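Local coordinates for protein (soluble lytic transglycosylase SLT70) (Escherichia coli, PDB 1QSA), which cleaves the glycosidic bonds between N-acetylmuramic acid and N-acetylglucosamine in peptidoglycan, forming a 1,6-anhydro bond in the muramic acid residue, at residues D455-Y460 with I529-L534. Residues are numbered along the deposited sequence; the frame is centred on the assembly and turned at random. Where two conformers were deposited one is given.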
ATOM      1  N   ASP A 455     -14.812   2.985  24.407  1.00 15.35           N
ATOM      2  CA  ASP A 455     -14.633   2.527  25.788  1.00 17.47           C
ATOM      3  C   ASP A 455     -13.291   1.831  26.008  1.00 15.16           C
ATOM      4  O   ASP A 455     -12.630   2.078  27.014  1.00 14.21           O
ATOM      5  CB  ASP A 455     -15.765   1.587  26.207  1.00 21.76           C
ATOM      6  CG  ASP A 455     -17.114   2.288  26.286  1.00 29.17           C
ATOM      7  OD1 ASP A 455     -17.138   3.522  26.488  1.00 32.45           O
ATOM      8  OD2 ASP A 455     -18.149   1.598  26.138  1.00 32.55           O
ATOM      9  N   LEU A 456     -12.869   1.001  25.058  1.00 12.33           N
ATOM     10  CA  LEU A 456     -11.591   0.313  25.198  1.00 12.34           C
ATOM     11  C   LEU A 456     -10.424   1.294  25.151  1.00 11.73           C
ATOM     12  O   LEU A 456      -9.499   1.185  25.951  1.00 11.89           O
ATOM     13  CB  LEU A 456     -11.415  -0.770  24.133  1.00 12.59           C
ATOM     14  CG  LEU A 456     -12.249  -2.042  24.339  1.00 13.58           C
ATOM     15  CD1 LEU A 456     -12.187  -2.923  23.098  1.00 13.60           C
ATOM     16  CD2 LEU A 456     -11.730  -2.789  25.568  1.00 14.86           C
ATOM     17  N   PHE A 457     -10.444   2.229  24.204  1.00 10.60           N
ATOM     18  CA  PHE A 457      -9.357   3.210  24.130  1.00 10.71           C
ATOM     19  C   PHE A 457      -9.302   4.080  25.379  1.00 12.76           C
ATOM     20  O   PHE A 457      -8.220   4.377  25.873  1.00 12.58           O
ATOM     21  CB  PHE A 457      -9.435   4.068  22.859  1.00 10.68           C
ATOM     22  CG  PHE A 457      -8.895   3.376  21.633  1.00 10.09           C
ATOM     23  CD1 PHE A 457      -7.512   3.227  21.453  1.00 10.50           C
ATOM     24  CD2 PHE A 457      -9.756   2.859  20.676  1.00 10.91           C
ATOM     25  CE1 PHE A 457      -6.996   2.562  20.320  1.00 10.46           C
ATOM     26  CE2 PHE A 457      -9.261   2.201  19.552  1.00 12.90           C
ATOM     27  CZ  PHE A 457      -7.876   2.052  19.373  1.00 12.24           C
ATOM     28  N   LYS A 458     -10.465   4.420  25.935  1.00 13.83           N
ATOM     29  CA  LYS A 458     -10.515   5.223  27.148  1.00 15.80           C
ATOM     30  C   LYS A 458      -9.874   4.436  28.283  1.00 14.90           C
ATOM     31  O   LYS A 458      -8.959   4.918  28.951  1.00 16.06           O
ATOM     32  CB  LYS A 458     -11.965   5.585  27.509  1.00 18.33           C
ATOM     33  CG  LYS A 458     -12.066   6.487  28.741  1.00 20.27           C
ATOM     34  CD  LYS A 458     -13.510   6.816  29.077  1.00 27.85           C
ATOM     35  CE  LYS A 458     -13.595   7.776  30.264  1.00 31.46           C
ATOM     36  NZ  LYS A 458     -15.008   7.907  30.768  1.00 34.15           N
ATOM     37  N   ARG A 459     -10.318   3.194  28.457  1.00 14.95           N
ATOM     38  CA  ARG A 459      -9.799   2.334  29.508  1.00 16.10           C
ATOM     39  C   ARG A 459      -8.290   2.116  29.427  1.00 14.70           C
ATOM     40  O   ARG A 459      -7.599   2.196  30.441  1.00 14.96           O
ATOM     41  CB  ARG A 459     -10.511   0.977  29.477  1.00 18.67           C
ATOM     42  CG  ARG A 459     -10.076   0.005  30.569  1.00 23.07           C
ATOM     43  CD  ARG A 459     -10.644  -1.391  30.352  1.00 28.80           C
ATOM     44  NE  ARG A 459     -12.057  -1.365  29.980  1.00 30.61           N
ATOM     45  CZ  ARG A 459     -12.707  -2.391  29.435  1.00 33.67           C
ATOM     46  NH1 ARG A 459     -12.084  -3.540  29.217  1.00 32.70           N
ATOM     47  NH2 ARG A 459     -13.990  -2.272  29.120  1.00 34.40           N
ATOM     48  N   TYR A 460      -7.784   1.879  28.216  1.00 11.68           N
ATOM     49  CA  TYR A 460      -6.363   1.610  28.020  1.00 11.20           C
ATOM     50  C   TYR A 460      -5.440   2.809  27.900  1.00 10.63           C
ATOM     51  O   TYR A 460      -4.236   2.639  27.715  1.00 12.88           O
ATOM     52  CB  TYR A 460      -6.149   0.605  26.886  1.00 11.53           C
ATOM     53  CG  TYR A 460      -6.538  -0.794  27.305  1.00 12.68           C
ATOM     54  CD1 TYR A 460      -5.657  -1.579  28.039  1.00 12.55           C
ATOM     55  CD2 TYR A 460      -7.808  -1.312  27.028  1.00 13.56           C
ATOM     56  CE1 TYR A 460      -6.025  -2.844  28.489  1.00 14.01           C
ATOM     57  CE2 TYR A 460      -8.190  -2.590  27.486  1.00 13.06           C
ATOM     58  CZ  TYR A 460      -7.281  -3.340  28.216  1.00 15.38           C
ATOM     59  OH  TYR A 460      -7.602  -4.590  28.685  1.00 16.24           O
ATOM     60  N   ILE A 529      -1.877  -4.129  24.048  1.00  9.08           N
ATOM     61  CA  ILE A 529      -0.470  -4.197  23.665  1.00  9.81           C
ATOM     62  C   ILE A 529      -0.011  -3.004  22.830  1.00 10.22           C
ATOM     63  O   ILE A 529       1.098  -2.484  23.021  1.00 10.00           O
ATOM     64  CB  ILE A 529      -0.178  -5.533  22.944  1.00 10.49           C
ATOM     65  CG1 ILE A 529      -0.438  -6.683  23.922  1.00 10.43           C
ATOM     66  CG2 ILE A 529       1.283  -5.584  22.434  1.00 12.27           C
ATOM     67  CD1 ILE A 529      -0.353  -8.080  23.318  1.00 12.32           C
ATOM     68  N   GLY A 530      -0.896  -2.524  21.963  1.00  8.88           N
ATOM     69  CA  GLY A 530      -0.563  -1.397  21.107  1.00  9.06           C
ATOM     70  C   GLY A 530      -0.447  -0.096  21.872  1.00  8.97           C
ATOM     71  O   GLY A 530       0.503   0.672  21.656  1.00 11.43           O
ATOM     72  N   THR A 531      -1.391   0.179  22.772  1.00 10.23           N
ATOM     73  CA  THR A 531      -1.300   1.414  23.576  1.00 10.89           C
ATOM     74  C   THR A 531      -0.058   1.367  24.475  1.00  8.87           C
ATOM     75  O   THR A 531       0.546   2.390  24.770  1.00  9.86           O
ATOM     76  CB  THR A 531      -2.547   1.680  24.461  1.00 11.63           C
ATOM     77  OG1 THR A 531      -2.787   0.576  25.349  1.00 12.02           O
ATOM     78  CG2 THR A 531      -3.780   1.972  23.601  1.00 11.54           C
ATOM     79  N   SER A 532       0.315   0.172  24.911  1.00  9.84           N
ATOM     80  CA  SER A 532       1.513   0.003  25.729  1.00 10.15           C
ATOM     81  C   SER A 532       2.774   0.370  24.926  1.00 10.05           C
ATOM     82  O   SER A 532       3.570   1.193  25.375  1.00  9.92           O
ATOM     83  CB  SER A 532       1.617  -1.413  26.292  0.72  9.08           C
ATOM     84  OG  SER A 532       0.676  -1.585  27.339  0.72  9.90           O
ATOM     85  N   TYR A 533       2.911  -0.152  23.706  1.00  9.01           N
ATOM     86  CA  TYR A 533       4.098   0.188  22.910  1.00 10.62           C
ATOM     87  C   TYR A 533       4.094   1.674  22.539  1.00 11.05           C
ATOM     88  O   TYR A 533       5.131   2.349  22.604  1.00 11.10           O
ATOM     89  CB  TYR A 533       4.189  -0.670  21.649  1.00 10.82           C
ATOM     90  CG  TYR A 533       5.517  -0.484  20.928  1.00 11.74           C
ATOM     91  CD1 TYR A 533       6.716  -0.875  21.533  1.00 13.09           C
ATOM     92  CD2 TYR A 533       5.580   0.178  19.702  1.00 13.77           C
ATOM     93  CE1 TYR A 533       7.955  -0.593  20.932  1.00 14.61           C
ATOM     94  CE2 TYR A 533       6.819   0.462  19.093  1.00 14.90           C
ATOM     95  CZ  TYR A 533       7.990   0.081  19.718  1.00 15.35           C
ATOM     96  OH  TYR A 533       9.209   0.432  19.161  1.00 16.88           O
ATOM     97  N   LEU A 534       2.918   2.194  22.184  1.00  9.18           N
ATOM     98  CA  LEU A 534       2.796   3.606  21.813  1.00  8.65           C
ATOM     99  C   LEU A 534       3.194   4.496  22.992  1.00  9.86           C
ATOM    100  O   LEU A 534       3.934   5.470  22.822  1.00 10.09           O
ATOM    101  CB  LEU A 534       1.365   3.896  21.355  1.00  7.93           C
ATOM    102  CG  LEU A 534       1.105   5.288  20.751  1.00  9.06           C
ATOM    103  CD1 LEU A 534       1.981   5.519  19.517  1.00  9.55           C
ATOM    104  CD2 LEU A 534      -0.373   5.426  20.412  1.00  9.13           C
TER
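The F457 ring meets the methyl CG2 of T531 obliquely; T531 OG1 also lies oblique to the Y460 ring, but its real contacts are with Y460 CB and O. L456 O lies at the edge of the Y460 ring, in its plane, and L456 CD2 sits 3.7 Å above one face of the R459 guanidinium, offset toward the rim. T531 points toward helix 454-461, with CG2 on the F457 side, 4.5 Å from F457 CD1, a loose approach, whereas its OG1 comes within 3.7 Å of Y460 CB. With CG set beside the backbone N (chi1 -73°), the Y460 ring leads away from T531. Y460 O lies 3.5 Å from T531 OG1, but this is proximity without a hydrogen bond; that carbonyl instead accepts a bond from K464. The threonine hydroxyl bonds chiefly to I527 O, one turn back in its helix, with N528 O as an alternative acceptor. Within the lysozyme-like SLT domain, F457 also packs on M472 and A475 of helix 468-479, which carries E478, the predicted catalytic residue, about 9 Å away between side chains. Chemically, segments 455-460 and 529-534 are joined by packing, without a direct hydrogen bond; the polar link between their helices comes from E524, earlier on helix 523-540, which takes the Y460 OH hydrogen bond and the R459 salt bridge.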